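Local structure of luciferase-like enzymeAMP-CoA-ligase (Zophobas atratus, 4W8O) at residues 36-40 / 80-85; 62-68 / 89-95; 194-198 / 324-328; 291-296 / 313-319. The protein probably binds ATP and activates carboxylic acids as acyl-adenylates, as AMP-CoA ligases and beetle luciferases do. All blocks are in the same frame, centred on the assembly; numbering follows the deposited sequence.

Contact 1. Residues 36-40 / 80-85; sequences CQIDG and SLDNSI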
loop_
_atom_site.group_PDB
_atom_site.type_symbol
_atom_site.label_atom_id
_atom_site.label_comp_id
_atom_site.label_asym_id
_atom_site.label_seq_id
_atom_site.Cartn_x
_atom_site.Cartn_y
_atom_site.Cartn_z
ATOM N N CYS A 36 -17.718 0.642 0.284
ATOM C CA CYS A 36 -16.316 0.974 0.023
ATOM C C CYS A 36 -15.418 0.640 1.222
ATOM O O CYS A 36 -14.417 -0.064 1.085
ATOM C CB CYS A 36 -16.188 2.458 -0.331
ATOM S SG CYS A 36 -14.497 3.056 -0.554
ATOM N N GLN A 37 -15.802 1.154 2.389
ATOM C CA GLN A 37 -14.981 1.094 3.591
ATOM C C GLN A 37 -15.831 0.890 4.850
ATOM O O GLN A 37 -16.967 1.394 4.960
ATOM C CB GLN A 37 -14.139 2.373 3.725
ATOM C CG GLN A 37 -14.929 3.675 3.699
ATOM C CD GLN A 37 -14.077 4.910 3.982
ATOM O OE1 GLN A 37 -12.857 4.832 4.082
ATOM N NE2 GLN A 37 -14.723 6.057 4.110
ATOM N N ILE A 38 -15.255 0.146 5.792
ATOM C CA ILE A 38 -15.855 -0.128 7.089
ATOM C C ILE A 38 -14.810 0.136 8.174
ATOM O O ILE A 38 -13.727 -0.452 8.145
ATOM C CB ILE A 38 -16.314 -1.600 7.214
ATOM C CG1 ILE A 38 -17.361 -1.946 6.147
ATOM C CG2 ILE A 38 -16.883 -1.866 8.608
ATOM C CD1 ILE A 38 -17.882 -3.373 6.241
ATOM N N ASP A 39 -15.151 1.018 9.115
ATOM C CA ASP A 39 -14.416 1.163 10.364
ATOM C C ASP A 39 -14.796 0.034 11.333
ATOM O O ASP A 39 -15.847 0.074 11.976
ATOM C CB ASP A 39 -14.724 2.520 10.997
ATOM C CG ASP A 39 -13.821 2.837 12.175
ATOM O OD1 ASP A 39 -13.458 1.916 12.937
ATOM O OD2 ASP A 39 -13.487 4.023 12.349
ATOM N N GLY A 40 -13.924 -0.962 11.445
ATOM C CA GLY A 40 -14.149 -2.097 12.339
ATOM C C GLY A 40 -14.289 -1.751 13.816
ATOM O O GLY A 40 -14.933 -2.484 14.562
ATOM N N SER A 80 -9.399 6.061 9.299
ATOM C CA SER A 80 -10.749 6.452 9.716
ATOM C C SER A 80 -11.617 6.472 8.469
ATOM O O SER A 80 -11.121 6.239 7.375
ATOM C CB SER A 80 -10.739 7.837 10.365
ATOM O OG SER A 80 -10.528 8.848 9.384
ATOM N N LEU A 81 -12.905 6.759 8.618
ATOM C CA LEU A 81 -13.762 6.921 7.444
ATOM C C LEU A 81 -13.472 8.211 6.667
ATOM O O LEU A 81 -13.989 8.390 5.562
ATOM C CB LEU A 81 -15.241 6.865 7.833
ATOM C CG LEU A 81 -15.774 5.513 8.314
ATOM C CD1 LEU A 81 -17.234 5.685 8.677
ATOM C CD2 LEU A 81 -15.622 4.418 7.269
ATOM N N ASP A 82 -12.646 9.102 7.220
ATOM C CA ASP A 82 -12.342 10.368 6.550
ATOM C C ASP A 82 -10.927 10.484 5.978
ATOM O O ASP A 82 -10.707 11.293 5.071
ATOM C CB ASP A 82 -12.585 11.536 7.506
ATOM C CG ASP A 82 -14.040 11.652 7.941
ATOM O OD1 ASP A 82 -14.935 11.116 7.262
ATOM O OD2 ASP A 82 -14.288 12.278 8.977
ATOM N N ASN A 83 -9.970 9.702 6.483
ATOM C CA ASN A 83 -8.569 9.979 6.172
ATOM C C ASN A 83 -8.206 9.833 4.690
ATOM O O ASN A 83 -7.334 10.551 4.202
ATOM C CB ASN A 83 -7.608 9.167 7.051
ATOM C CG ASN A 83 -7.477 7.733 6.607
ATOM O OD1 ASN A 83 -8.447 6.987 6.612
ATOM N ND2 ASN A 83 -6.263 7.327 6.251
ATOM N N SER A 84 -8.877 8.931 3.980
ATOM C CA SER A 84 -8.619 8.762 2.549
ATOM C C SER A 84 -9.425 9.721 1.643
ATOM O O SER A 84 -9.108 9.868 0.462
ATOM C CB SER A 84 -8.842 7.300 2.123
ATOM O OG SER A 84 -10.213 6.958 2.161
ATOM N N ILE A 85 -10.446 10.387 2.181
ATOM C CA ILE A 85 -11.325 11.230 1.342
ATOM C C ILE A 85 -10.570 12.372 0.648
ATOM O O ILE A 85 -10.710 12.550 -0.564
ATOM C CB ILE A 85 -12.531 11.798 2.139
ATOM C CG1 ILE A 85 -13.379 10.666 2.736
ATOM C CG2 ILE A 85 -13.393 12.694 1.259
ATOM C CD1 ILE A 85 -13.847 9.621 1.739
HETATM O O HOH W 1 -11.099 6.791 4.684
HETATM O O HOH W 2 -11.461 4.566 1.608
HETATM O O HOH W 3 -13.939 6.557 11.357
#
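Gln37, on strand 35-39 next to the outermost strand 44-47 of the mixed sheet, reaches Leu81 and Ser84 in the loop that leads into helix 85-92. A classic beta bulge, in which Cys36 and Gln37 both face Glu46, marks the strand, and an ST turn made by Ser80 shapes the loop. The direct polar link is one hydrogen bond: Gln37 NE2 gives to Leu81 O at 2.8 Å, bent to 144°. CG of Gln37 is squeezed between the backbone N and the carbonyl carbon (chi1 55°), and the extended chain beyond it carries the amide across. A primary amide suits this place because its two ends do different work: NE2 also bonds Glu46, while OE1 accepts from a water 2.9 Å away that in turn bonds Ser84 OG. A leucine here would probably leave Leu81 O and Glu46 without this donor and the bridging water without its acceptor. The apolar part is small. Leu81 CD2 lies 3.7 Å from Gln37 CD, and Leu81 CG approaches Asp39 CB, so the leucine packs against the aliphatic part of each polar side chain. Asp39 uses OD1 to hold the backbone N of Asp41 and Leu42. Its OD2 accepts a hydrogen bond from a water at 2.8 Å, and that water accepts from Leu81 N at 2.9 Å.

Contact 2. Residues 62-68 / 89-95; sequences LQKKGIT and ASSYLGA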
loop_
_atom_site.group_PDB
_atom_site.type_symbol
_atom_site.label_atom_id
_atom_site.label_comp_id
_atom_site.label_asym_id
_atom_site.label_seq_id
_atom_site.Cartn_x
_atom_site.Cartn_y
_atom_site.Cartn_z
ATOM N N LEU A 62 -10.615 22.163 -2.802
ATOM C CA LEU A 62 -9.159 22.192 -3.010
ATOM C C LEU A 62 -8.783 23.022 -4.249
ATOM O O LEU A 62 -7.780 23.735 -4.252
ATOM C CB LEU A 62 -8.594 20.773 -3.132
ATOM C CG LEU A 62 -8.434 19.970 -1.835
ATOM C CD1 LEU A 62 -8.055 18.534 -2.157
ATOM C CD2 LEU A 62 -7.404 20.594 -0.908
ATOM N N GLN A 63 -9.611 22.922 -5.280
ATOM C CA GLN A 63 -9.424 23.645 -6.528
ATOM C C GLN A 63 -9.529 25.157 -6.306
ATOM O O GLN A 63 -8.732 25.935 -6.832
ATOM C CB GLN A 63 -10.481 23.163 -7.531
ATOM C CG GLN A 63 -10.231 23.496 -8.987
ATOM C CD GLN A 63 -11.193 22.739 -9.896
ATOM O OE1 GLN A 63 -12.413 22.875 -9.779
ATOM N NE2 GLN A 63 -10.653 21.929 -10.789
ATOM N N LYS A 64 -10.500 25.563 -5.498
ATOM C CA LYS A 64 -10.679 26.971 -5.160
ATOM C C LYS A 64 -9.504 27.516 -4.341
ATOM O O LYS A 64 -9.202 28.708 -4.419
ATOM C CB LYS A 64 -12.003 27.175 -4.402
ATOM C CG LYS A 64 -13.237 26.903 -5.251
ATOM C CD LYS A 64 -14.525 27.041 -4.451
ATOM C CE LYS A 64 -15.733 26.893 -5.359
ATOM N NZ LYS A 64 -17.016 26.874 -4.607
ATOM N N LYS A 65 -8.851 26.645 -3.567
ATOM C CA LYS A 65 -7.640 27.015 -2.824
ATOM C C LYS A 65 -6.393 27.097 -3.705
ATOM O O LYS A 65 -5.312 27.413 -3.211
ATOM C CB LYS A 65 -7.364 26.021 -1.693
ATOM C CG LYS A 65 -8.359 26.022 -0.548
ATOM C CD LYS A 65 -7.930 24.959 0.458
ATOM C CE LYS A 65 -8.714 25.040 1.747
ATOM N NZ LYS A 65 -8.419 26.250 2.551
ATOM N N GLY A 66 -6.531 26.777 -4.991
ATOM C CA GLY A 66 -5.445 26.910 -5.953
ATOM C C GLY A 66 -4.620 25.649 -6.170
ATOM O O GLY A 66 -3.546 25.726 -6.769
ATOM N N ILE A 67 -5.116 24.497 -5.697
ATOM C CA ILE A 67 -4.431 23.215 -5.878
ATOM C C ILE A 67 -4.520 22.752 -7.328
ATOM O O ILE A 67 -5.590 22.769 -7.935
ATOM C CB ILE A 67 -5.017 22.113 -4.955
ATOM C CG1 ILE A 67 -4.760 22.445 -3.480
ATOM C CG2 ILE A 67 -4.444 20.737 -5.290
ATOM C CD1 ILE A 67 -3.309 22.433 -3.052
ATOM N N THR A 68 -3.379 22.349 -7.878
ATOM C CA THR A 68 -3.317 21.784 -9.216
ATOM C C THR A 68 -2.390 20.580 -9.189
ATOM O O THR A 68 -1.856 20.213 -8.141
ATOM C CB THR A 68 -2.811 22.816 -10.247
ATOM O OG1 THR A 68 -1.465 23.177 -9.940
ATOM C CG2 THR A 68 -3.691 24.067 -10.243
ATOM N N ALA A 89 -9.641 12.959 -3.275
ATOM C CA ALA A 89 -9.971 14.271 -3.826
ATOM C C ALA A 89 -8.756 14.916 -4.499
ATOM O O ALA A 89 -8.843 15.411 -5.633
ATOM C CB ALA A 89 -10.507 15.170 -2.715
ATOM N N SER A 90 -7.625 14.897 -3.799
ATOM C CA SER A 90 -6.375 15.444 -4.325
ATOM C C SER A 90 -5.942 14.716 -5.598
ATOM O O SER A 90 -5.472 15.340 -6.557
ATOM C CB SER A 90 -5.272 15.348 -3.267
ATOM O OG SER A 90 -5.542 16.206 -2.175
ATOM N N SER A 91 -6.111 13.395 -5.604
ATOM C CA SER A 91 -5.825 12.591 -6.786
ATOM C C SER A 91 -6.711 12.952 -7.978
ATOM O O SER A 91 -6.249 12.892 -9.108
ATOM C CB SER A 91 -5.941 11.103 -6.464
ATOM O OG SER A 91 -4.915 10.726 -5.562
ATOM N N TYR A 92 -7.967 13.330 -7.734
ATOM C CA TYR A 92 -8.855 13.801 -8.817
ATOM C C TYR A 92 -8.247 14.994 -9.550
ATOM O O TYR A 92 -8.434 15.151 -10.755
ATOM C CB TYR A 92 -10.238 14.231 -8.307
ATOM C CG TYR A 92 -11.138 13.153 -7.733
ATOM C CD1 TYR A 92 -10.952 11.802 -8.032
ATOM C CD2 TYR A 92 -12.228 13.502 -6.932
ATOM C CE1 TYR A 92 -11.799 10.832 -7.517
ATOM C CE2 TYR A 92 -13.082 12.540 -6.412
ATOM C CZ TYR A 92 -12.864 11.206 -6.701
ATOM O OH TYR A 92 -13.702 10.241 -6.194
ATOM N N LEU A 93 -7.528 15.833 -8.813
ATOM C CA LEU A 93 -6.886 17.019 -9.383
ATOM C C LEU A 93 -5.496 16.742 -9.944
ATOM O O LEU A 93 -4.836 17.654 -10.451
ATOM C CB LEU A 93 -6.808 18.119 -8.328
ATOM C CG LEU A 93 -8.152 18.497 -7.711
ATOM C CD1 LEU A 93 -7.954 19.587 -6.675
ATOM C CD2 LEU A 93 -9.144 18.944 -8.782
ATOM N N GLY A 94 -5.053 15.487 -9.870
ATOM C CA GLY A 94 -3.737 15.104 -10.352
ATOM C C GLY A 94 -2.592 15.524 -9.438
ATOM O O GLY A 94 -1.427 15.428 -9.829
ATOM N N ALA A 95 -2.904 15.991 -8.229
ATOM C CA ALA A 95 -1.868 16.386 -7.272
ATOM C C ALA A 95 -1.149 15.140 -6.720
ATOM O O ALA A 95 -1.691 14.023 -6.747
ATOM C CB ALA A 95 -2.465 17.215 -6.139
#
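Leu93 and Leu62 both turn CG anti to their own carbonyl carbon (chi1 -56° and -77°), and this sets Leu93 CD1 against Leu62 CB at 3.8 Å. Ile67 has CG2 anti to its backbone N, which presents that methyl to the same Leu93 CD1 at 3.9 Å, its side chain crossing that of Leu93 at about a right angle. The branched end of Leu93 thus wedges between Leu62 on the last helical turn and Ile67 just beyond it, a place suited to a bulky, forked residue. Its other methyl, CD2, meets Gln63 NE2 at 3.9 Å on the solvent-exposed side, where Gln63 lies. Smaller residues line the rest: Ala95 CB sits 4.1 Å from Ile67 CG2, and Leu62 CD1 comes to 3.4 Å from Ser90 OG, whose hydrogen bond goes back to Pro86 O in its own helix. Both helices end in a Schellman motif, and Gly66 and Gly94 supply the positive phi that lets the chain turn away. The contact therefore packs the C-terminal ends of helices 48-64 and 85-92 together, with Met159 of helix 156-159 against Leu62, Phe169 against Leu93, and Val73 and Phe75 of strand 72-76 against Ser90.

Contact 3. Residues 194-198 / 324-328; sequences AICHS and MSEIG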
loop_
_atom_site.group_PDB
_atom_site.type_symbol
_atom_site.label_atom_id
_atom_site.label_comp_id
_atom_site.label_asym_id
_atom_site.label_seq_id
_atom_site.Cartn_x
_atom_site.Cartn_y
_atom_site.Cartn_z
ATOM N N ALA A 194 12.324 10.457 -1.161
ATOM C CA ALA A 194 10.939 10.369 -1.586
ATOM C C ALA A 194 10.842 9.552 -2.871
ATOM O O ALA A 194 11.180 10.025 -3.952
ATOM C CB ALA A 194 10.336 11.752 -1.773
ATOM N N ILE A 195 10.393 8.312 -2.712
ATOM C CA ILE A 195 10.101 7.418 -3.822
ATOM C C ILE A 195 8.891 7.938 -4.607
ATOM O O ILE A 195 7.822 8.161 -4.040
ATOM C CB ILE A 195 9.748 6.019 -3.289
ATOM C CG1 ILE A 195 10.960 5.374 -2.616
ATOM C CG2 ILE A 195 9.215 5.136 -4.413
ATOM C CD1 ILE A 195 10.595 4.271 -1.639
ATOM N N CYS A 196 9.060 8.132 -5.906
ATOM C CA CYS A 196 7.962 8.611 -6.757
ATOM C C CYS A 196 7.376 7.494 -7.598
ATOM O O CYS A 196 8.105 6.849 -8.363
ATOM C CB CYS A 196 8.463 9.714 -7.689
ATOM S SG CYS A 196 8.934 11.210 -6.800
ATOM N N HIS A 197 6.069 7.261 -7.454
ATOM C CA HIS A 197 5.330 6.454 -8.420
ATOM C C HIS A 197 4.485 7.346 -9.308
ATOM O O HIS A 197 3.839 8.292 -8.835
ATOM C CB HIS A 197 4.455 5.411 -7.731
ATOM C CG HIS A 197 5.227 4.227 -7.257
ATOM N ND1 HIS A 197 5.745 3.289 -8.122
ATOM C CD2 HIS A 197 5.613 3.852 -6.016
ATOM C CE1 HIS A 197 6.402 2.375 -7.432
ATOM N NE2 HIS A 197 6.339 2.694 -6.152
ATOM N N SER A 198 4.494 7.030 -10.602
ATOM C CA SER A 198 3.662 7.712 -11.568
ATOM C C SER A 198 2.259 7.145 -11.491
ATOM O O SER A 198 2.013 6.157 -10.810
ATOM C CB SER A 198 4.221 7.531 -12.983
ATOM O OG SER A 198 4.212 6.171 -13.367
ATOM N N MET A 324 8.171 -4.410 -1.863
ATOM C CA MET A 324 8.716 -3.195 -1.324
ATOM C C MET A 324 8.028 -1.984 -1.917
ATOM O O MET A 324 7.295 -2.099 -2.894
ATOM C CB MET A 324 10.226 -3.136 -1.564
ATOM C CG MET A 324 10.678 -3.452 -2.973
ATOM S SD MET A 324 12.343 -4.164 -2.987
ATOM C CE MET A 324 13.372 -2.707 -2.811
ATOM N N SER A 325 8.284 -0.825 -1.315
ATOM C CA SER A 325 7.632 0.413 -1.721
ATOM C C SER A 325 7.992 0.796 -3.131
ATOM O O SER A 325 7.185 1.393 -3.839
ATOM C CB SER A 325 8.016 1.544 -0.773
ATOM O OG SER A 325 7.680 1.170 0.545
ATOM N N GLU A 326 9.202 0.424 -3.538
ATOM C CA GLU A 326 9.742 0.809 -4.838
ATOM C C GLU A 326 9.058 0.146 -6.036
ATOM O O GLU A 326 9.259 0.587 -7.171
ATOM C CB GLU A 326 11.241 0.493 -4.905
ATOM C CG GLU A 326 12.129 1.405 -4.081
ATOM C CD GLU A 326 12.217 1.029 -2.614
ATOM O OE1 GLU A 326 11.513 0.105 -2.148
ATOM O OE2 GLU A 326 13.006 1.682 -1.920
ATOM N N ILE A 327 8.283 -0.910 -5.799
ATOM C CA ILE A 327 7.744 -1.735 -6.903
ATOM C C ILE A 327 6.496 -2.565 -6.566
ATOM O O ILE A 327 5.911 -3.166 -7.459
ATOM C CB ILE A 327 8.839 -2.684 -7.440
ATOM C CG1 ILE A 327 8.480 -3.233 -8.828
ATOM C CG2 ILE A 327 9.112 -3.800 -6.438
ATOM C CD1 ILE A 327 9.671 -3.788 -9.580
ATOM N N GLY A 328 6.072 -2.581 -5.304
ATOM C CA GLY A 328 4.922 -3.375 -4.897
ATOM C C GLY A 328 5.295 -4.839 -4.716
ATOM O O GLY A 328 6.418 -5.164 -4.324
#
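His197 NE2 donates to Ser325 O, tying strand 194-198 to the tight turn between strands 317-324 and 328-332. The end of strand 317-324 and the turn after it carry a Tyr-Gly-Met-Ser-Glu sequence consistent with the A5 motif of ANL enzymes. The bond is short, 2.8 Å, and nearly straight at 167°; it lies in the plane of the imidazole and in that of the carbonyl. Beside it, His197 CE1 comes to 3.4 Å from Glu326 O, approaching obliquely. Two residues earlier on the strand, Ile195 CD1 packs against Ser325 CB at 3.9 Å and against the carboxylate of Glu326, with OE2 at 3.5 Å. Isoleucine suits this site because its longer branch, ending in CD1, reaches both residues. The bend of Glu326 at chi2 (82°) lays its carboxylate by this methyl, near a bound polyether, probably from the crystallisation liquor, whose pocket Met324, Ser325 and Gly328 also line. In the next shell, Ser201 OG hydrogen-bonds His197 ND1, so that bonds at both ring nitrogens help set its rotation, and Phe202 and Ile205 of helix 199-211 pack against it. A leucine in place of the histidine would probably leave Ser325 O without its donor and Ser201 without its ring partner. The turn itself closes through a classic beta bulge: Met324 O accepts from Gly328 N at 2.7 Å and from Ile327 N at 3.3 Å.

Contact 4. Residues 291-296 / 313-319; sequences FRCLLT and FPKAQVL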
loop_
_atom_site.group_PDB
_atom_site.type_symbol
_atom_site.label_atom_id
_atom_site.label_comp_id
_atom_site.label_asym_id
_atom_site.label_seq_id
_atom_site.Cartn_x
_atom_site.Cartn_y
_atom_site.Cartn_z
ATOM N N PHE A 291 -13.673 -16.796 5.914
ATOM C CA PHE A 291 -12.281 -16.381 5.733
ATOM C C PHE A 291 -11.555 -17.270 4.730
ATOM O O PHE A 291 -11.574 -18.488 4.860
ATOM C CB PHE A 291 -11.560 -16.406 7.077
ATOM C CG PHE A 291 -10.245 -15.684 7.073
ATOM C CD1 PHE A 291 -10.203 -14.293 7.037
ATOM C CD2 PHE A 291 -9.051 -16.388 7.123
ATOM C CE1 PHE A 291 -8.994 -13.622 7.044
ATOM C CE2 PHE A 291 -7.838 -15.721 7.128
ATOM C CZ PHE A 291 -7.810 -14.335 7.084
ATOM N N ARG A 292 -10.913 -16.654 3.738
ATOM C CA ARG A 292 -10.252 -17.394 2.657
ATOM C C ARG A 292 -8.751 -17.154 2.511
ATOM O O ARG A 292 -8.068 -17.966 1.898
ATOM C CB ARG A 292 -10.915 -17.062 1.320
ATOM C CG ARG A 292 -12.380 -17.448 1.236
ATOM C CD ARG A 292 -12.567 -18.932 0.980
ATOM N NE ARG A 292 -13.983 -19.294 1.048
ATOM C CZ ARG A 292 -14.663 -19.482 2.176
ATOM N NH1 ARG A 292 -14.065 -19.358 3.354
ATOM N NH2 ARG A 292 -15.950 -19.801 2.130
ATOM N N CYS A 293 -8.226 -16.059 3.060
ATOM C CA CYS A 293 -6.864 -15.653 2.739
ATOM C C CYS A 293 -6.198 -14.790 3.816
ATOM O O CYS A 293 -6.617 -13.665 4.064
ATOM C CB CYS A 293 -6.880 -14.900 1.405
ATOM S SG CYS A 293 -5.245 -14.646 0.691
ATOM N N LEU A 294 -5.155 -15.324 4.446
ATOM C CA LEU A 294 -4.336 -14.552 5.370
ATOM C C LEU A 294 -3.065 -14.114 4.643
ATOM O O LEU A 294 -2.210 -14.940 4.319
ATOM C CB LEU A 294 -3.988 -15.370 6.622
ATOM C CG LEU A 294 -3.552 -14.561 7.851
ATOM C CD1 LEU A 294 -3.588 -15.429 9.108
ATOM C CD2 LEU A 294 -2.170 -13.952 7.669
ATOM N N LEU A 295 -2.960 -12.809 4.398
ATOM C CA LEU A 295 -1.845 -12.225 3.657
ATOM C C LEU A 295 -0.798 -11.730 4.637
ATOM O O LEU A 295 -1.109 -11.056 5.619
ATOM C CB LEU A 295 -2.341 -11.069 2.782
ATOM C CG LEU A 295 -3.302 -11.461 1.651
ATOM C CD1 LEU A 295 -4.187 -10.297 1.230
ATOM C CD2 LEU A 295 -2.536 -12.012 0.454
ATOM N N THR A 296 0.455 -12.061 4.384
ATOM C CA THR A 296 1.489 -11.687 5.316
ATOM C C THR A 296 2.830 -11.629 4.619
ATOM O O THR A 296 2.954 -11.998 3.455
ATOM C CB THR A 296 1.506 -12.653 6.531
ATOM O OG1 THR A 296 2.265 -12.080 7.599
ATOM C CG2 THR A 296 2.084 -14.031 6.150
ATOM N N PHE A 313 -7.632 -21.372 10.555
ATOM C CA PHE A 313 -8.467 -20.992 9.419
ATOM C C PHE A 313 -8.475 -22.120 8.394
ATOM O O PHE A 313 -7.756 -22.051 7.396
ATOM C CB PHE A 313 -7.918 -19.725 8.764
ATOM C CG PHE A 313 -7.844 -18.549 9.685
ATOM C CD1 PHE A 313 -9.000 -17.925 10.119
ATOM C CD2 PHE A 313 -6.614 -18.052 10.104
ATOM C CE1 PHE A 313 -8.937 -16.832 10.968
ATOM C CE2 PHE A 313 -6.544 -16.961 10.948
ATOM C CZ PHE A 313 -7.705 -16.349 11.382
ATOM N N PRO A 314 -9.293 -23.161 8.631
ATOM C CA PRO A 314 -9.260 -24.356 7.775
ATOM C C PRO A 314 -9.752 -24.134 6.338
ATOM O O PRO A 314 -9.293 -24.825 5.436
ATOM C CB PRO A 314 -10.152 -25.353 8.524
ATOM C CG PRO A 314 -11.069 -24.516 9.343
ATOM C CD PRO A 314 -10.319 -23.260 9.688
ATOM N N LYS A 315 -10.662 -23.183 6.126
ATOM C CA LYS A 315 -11.132 -22.852 4.769
ATOM C C LYS A 315 -10.244 -21.822 4.048
ATOM O O LYS A 315 -10.508 -21.477 2.899
ATOM C CB LYS A 315 -12.591 -22.353 4.794
ATOM C CG LYS A 315 -13.651 -23.453 4.841
ATOM C CD LYS A 315 -13.880 -23.960 6.257
ATOM C CE LYS A 315 -14.937 -25.053 6.314
ATOM N NZ LYS A 315 -16.278 -24.573 5.875
ATOM N N ALA A 316 -9.192 -21.343 4.706
ATOM C CA ALA A 316 -8.325 -20.318 4.126
ATOM C C ALA A 316 -6.983 -20.872 3.669
ATOM O O ALA A 316 -6.589 -21.968 4.047
ATOM C CB ALA A 316 -8.096 -19.206 5.137
ATOM N N GLN A 317 -6.295 -20.099 2.840
ATOM C CA GLN A 317 -4.875 -20.301 2.578
ATOM C C GLN A 317 -4.089 -19.180 3.262
ATOM O O GLN A 317 -4.593 -18.062 3.398
ATOM C CB GLN A 317 -4.601 -20.283 1.073
ATOM C CG GLN A 317 -5.074 -21.523 0.332
ATOM C CD GLN A 317 -5.054 -21.341 -1.179
ATOM O OE1 GLN A 317 -5.534 -20.333 -1.694
ATOM N NE2 GLN A 317 -4.499 -22.318 -1.895
ATOM N N VAL A 318 -2.870 -19.483 3.700
ATOM C CA VAL A 318 -1.951 -18.470 4.202
ATOM C C VAL A 318 -0.954 -18.125 3.099
ATOM O O VAL A 318 -0.234 -18.999 2.616
ATOM C CB VAL A 318 -1.172 -18.951 5.448
ATOM C CG1 VAL A 318 -0.152 -17.900 5.879
ATOM C CG2 VAL A 318 -2.121 -19.269 6.597
ATOM N N LEU A 319 -0.906 -16.853 2.710
ATOM C CA LEU A 319 -0.044 -16.421 1.611
ATOM C C LEU A 319 1.030 -15.464 2.113
ATOM O O LEU A 319 0.747 -14.306 2.421
ATOM C CB LEU A 319 -0.870 -15.754 0.507
ATOM C CG LEU A 319 -1.900 -16.622 -0.224
ATOM C CD1 LEU A 319 -2.578 -15.814 -1.324
ATOM C CD2 LEU A 319 -1.277 -17.882 -0.809
#
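Phe291 and Phe313 meet ring against ring just before the two parallel strands of a beta-alpha-beta unit, strand 293-297, helix 303-312, strand 317-324. CE2 of Phe291 stands over the centre of the Phe313 ring, but the planes are inclined at 39°, with centroids 4.4 Å apart and Phe291 CD2 only 3.4 Å from Phe313 CD1. On the opposite face of the Phe291 ring lies Cys293 N, toward the rim, and at its edge sits Leu294 CB. Leu294 CD1 reaches Phe313 CE2 at 3.8 Å, so large apolar side chains pack together where the strands begin, with Ile259 of helix 252-262 on both rings. Ala316 is small enough for its CB to pack close against Phe291 CD2. The strands run parallel, their short segments only 15° apart, with hydrogen bonds alternating along the pair: Gln317 N to Arg292 O, Leu294 N to Gln317 O, Leu319 N to Leu294 O and Thr296 N to Leu319 O, all 2.8 to 3.0 Å. Arg292 lies side by side with Lys315, its NH1 bonded to Ser289 O and, weakly, Phe291 O. Thr296, which lines the pocket of a bound polyether, probably from the crystallisation liquor, hydrogen-bonds Val269 O through OG1. Leu294 and Val318 share the sheet face covered by Leu309 of helix 303-312. On the face with Cys293, Leu295 and Leu319, Cys293 SG touches Leu319 CD1 at 3.5 Å.

Contacts 2, 3 and 4 are buried, contact 1 only partly. Contacts 1 and 4 belong to the same nine-stranded sheet but use it differently: contact 4 joins neighbouring parallel strands through backbone bonds and apolar side chains, whereas contact 1 ties its strand to a loop through one amide and ordered waters. Contact 2, the most peripheral, relies on aliphatic packing of two helix ends; the loop of contact 1 runs into the second of those helices. Contact 3 lies nearest the middle of the chain and joins a strand of the eight-stranded sheet to the turn after strand 317-324, whose beginning takes part in contact 4. Residues of contacts 3 and 4 line the pocket holding the polyether.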